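Local coordinates for protein acetate CoA-transferase subunit beta (Escherichia coli DH5[alpha], PDB 5DBN) that transfers coenzyme A from acetyl-CoA to acetoacetate and other short-chain fatty acids through a covalent enzyme-CoA intermediate, activating them for degradation, at residues V21-G26 / A95-G100. Residues are numbered along the deposited sequence; the frame is centred on the assembly and turned at random.
Sequences VNLGIG and ACVLGG
Asn22 and Val97 lie on two neighbouring parallel strands, 20-23 and 95-98, in the central sheet of the CoA-transferase fold. Asn22 bonds to the other strand through both of its backbone polar groups. Its N donates to Ala95 O at 3.0 Å. Its O accepts from Val97 N at 2.8 Å. The ladder ends with Gly24 N to Val97 O, also 3.0 Å and almost straight at the hydrogen (177°).

Val21, Leu23, Ala95 and Val97 point to one face of the sheet. There Leu23 and Val97 lie side by side and point the same way. Leu23 CG stands anti to its own carbonyl carbon (chi1 -61°). One methyl, CD2, reaches across to Val97 CB at 3.7 Å and lies almost as near to CG2 of Val97. Val97 also touches Pro28, and Leu23 touches Ala32.

Asn22 and Cys96 point to the opposite face, with their CB atoms 4.2 Å apart. The amide of Asn22 is held outside the pair: ND2 donates to Gln44 OE1 and to Glu46 OE1. Glu46 is the predicted catalytic residue, so this buried asparagine probably helps to position its carboxylate. Helix 125-131 packs on this face, where Leu128 meets Asn22 and Val129 meets Leu98.

Beyond the strand end, Gly24 presents a bare backbone to Leu98. The leucine side chain is extended, with CD1 anti to CA (chi2 180°). Its other methyl, CD2, rests 3.7 Å from Gly24 CA.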
ATOM      1  N   VAL B  21     -20.980   4.639   0.445  1.00 22.92           N
ATOM      2  CA  VAL B  21     -21.591   4.303  -0.839  1.00 22.69           C
ATOM      3  C   VAL B  21     -20.743   4.760  -2.024  1.00 22.28           C
ATOM      4  O   VAL B  21     -20.110   5.812  -1.975  1.00 22.64           O
ATOM      5  CB  VAL B  21     -22.998   4.935  -0.955  1.00 22.64           C
ATOM      6  CG1 VAL B  21     -23.656   4.570  -2.285  1.00 22.50           C
ATOM      7  CG2 VAL B  21     -23.874   4.493   0.212  1.00 23.31           C
ATOM      8  N   ASN B  22     -20.740   3.956  -3.085  1.00 22.86           N
ATOM      9  CA  ASN B  22     -20.160   4.365  -4.362  1.00 24.70           C
ATOM     10  C   ASN B  22     -21.197   4.372  -5.479  1.00 24.92           C
ATOM     11  O   ASN B  22     -21.853   3.365  -5.731  1.00 24.67           O
ATOM     12  CB  ASN B  22     -19.003   3.450  -4.754  1.00 25.53           C
ATOM     13  CG  ASN B  22     -18.271   3.946  -5.984  1.00 27.40           C
ATOM     14  OD1 ASN B  22     -18.721   3.746  -7.112  1.00 28.66           O
ATOM     15  ND2 ASN B  22     -17.142   4.607  -5.772  1.00 27.93           N
ATOM     16  N   LEU B  23     -21.321   5.511  -6.153  1.00 25.68           N
ATOM     17  CA  LEU B  23     -22.273   5.675  -7.249  1.00 26.54           C
ATOM     18  C   LEU B  23     -21.559   5.795  -8.595  1.00 25.66           C
ATOM     19  O   LEU B  23     -20.794   6.734  -8.823  1.00 25.97           O
ATOM     20  CB  LEU B  23     -23.143   6.910  -7.016  1.00 28.12           C
ATOM     21  CG  LEU B  23     -24.011   6.926  -5.757  1.00 28.35           C
ATOM     22  CD1 LEU B  23     -24.771   8.239  -5.671  1.00 29.64           C
ATOM     23  CD2 LEU B  23     -24.972   5.737  -5.720  1.00 28.34           C
ATOM     24  N   GLY B  24     -21.809   4.838  -9.482  1.00 24.16           N
ATOM     25  CA  GLY B  24     -21.208   4.855 -10.801  1.00 23.29           C
ATOM     26  C   GLY B  24     -21.774   5.983 -11.639  1.00 24.81           C
ATOM     27  O   GLY B  24     -22.838   6.515 -11.332  1.00 24.25           O
ATOM     28  N   ILE B  25     -21.060   6.345 -12.701  1.00 27.64           N
ATOM     29  CA  ILE B  25     -21.505   7.407 -13.596  1.00 31.21           C
ATOM     30  C   ILE B  25     -22.770   6.997 -14.336  1.00 33.36           C
ATOM     31  O   ILE B  25     -22.948   5.828 -14.679  1.00 34.25           O
ATOM     32  CB  ILE B  25     -20.420   7.775 -14.625  1.00 32.44           C
ATOM     33  N   GLY B  26     -23.647   7.966 -14.569  1.00 34.93           N
ATOM     34  CA  GLY B  26     -24.892   7.728 -15.274  1.00 36.26           C
ATOM     35  C   GLY B  26     -26.093   7.781 -14.351  1.00 36.87           C
ATOM     36  O   GLY B  26     -26.263   8.735 -13.592  1.00 37.90           O
ATOM     37  N   ALA B  95     -22.014  -0.323   0.068  1.00 19.79           N
ATOM     38  CA  ALA B  95     -22.860  -0.514  -1.103  1.00 19.36           C
ATOM     39  C   ALA B  95     -22.338   0.246  -2.312  1.00 17.54           C
ATOM     40  O   ALA B  95     -21.915   1.392  -2.197  1.00 17.53           O
ATOM     41  CB  ALA B  95     -24.277  -0.078  -0.794  1.00 20.90           C
ATOM     42  N   CYS B  96     -22.361  -0.407  -3.470  1.00 17.34           N
ATOM     43  CA  CYS B  96     -22.105   0.276  -4.734  1.00 17.88           C
ATOM     44  C   CYS B  96     -23.335   0.152  -5.614  1.00 18.23           C
ATOM     45  O   CYS B  96     -23.964  -0.907  -5.678  1.00 18.25           O
ATOM     46  CB  CYS B  96     -20.873  -0.287  -5.450  1.00 16.79           C
ATOM     47  SG  CYS B  96     -21.052  -1.972  -6.067  1.00 48.86           S
ATOM     48  N   VAL B  97     -23.688   1.253  -6.264  1.00 18.35           N
ATOM     49  CA  VAL B  97     -24.790   1.276  -7.212  1.00 20.80           C
ATOM     50  C   VAL B  97     -24.219   1.540  -8.599  1.00 21.00           C
ATOM     51  O   VAL B  97     -23.651   2.604  -8.848  1.00 21.13           O
ATOM     52  CB  VAL B  97     -25.836   2.350  -6.855  1.00 21.04           C
ATOM     53  CG1 VAL B  97     -27.044   2.236  -7.770  1.00 21.38           C
ATOM     54  CG2 VAL B  97     -26.260   2.222  -5.392  1.00 20.92           C
ATOM     55  N   LEU B  98     -24.353   0.563  -9.491  1.00 21.82           N
ATOM     56  CA  LEU B  98     -23.816   0.676 -10.843  1.00 24.10           C
ATOM     57  C   LEU B  98     -24.887   0.439 -11.893  1.00 24.62           C
ATOM     58  O   LEU B  98     -25.892  -0.217 -11.635  1.00 24.62           O
ATOM     59  CB  LEU B  98     -22.673  -0.319 -11.050  1.00 25.75           C
ATOM     60  CG  LEU B  98     -21.457  -0.182 -10.133  1.00 26.99           C
ATOM     61  CD1 LEU B  98     -20.438  -1.249 -10.481  1.00 27.14           C
ATOM     62  CD2 LEU B  98     -20.837   1.208 -10.226  1.00 27.95           C
ATOM     63  N   GLY B  99     -24.655   0.973 -13.087  1.00 25.61           N
ATOM     64  CA  GLY B  99     -25.524   0.711 -14.216  1.00 27.03           C
ATOM     65  C   GLY B  99     -25.269  -0.685 -14.741  1.00 28.90           C
ATOM     66  O   GLY B  99     -24.408  -1.403 -14.227  1.00 26.61           O
ATOM     67  N   GLY B 100     -26.014  -1.078 -15.767  1.00 30.52           N
ATOM     68  CA  GLY B 100     -25.857  -2.402 -16.333  1.00 30.61           C
ATOM     69  C   GLY B 100     -26.300  -2.502 -17.775  1.00 31.23           C
ATOM     70  O   GLY B 100     -27.235  -1.826 -18.204  1.00 32.48           O
TER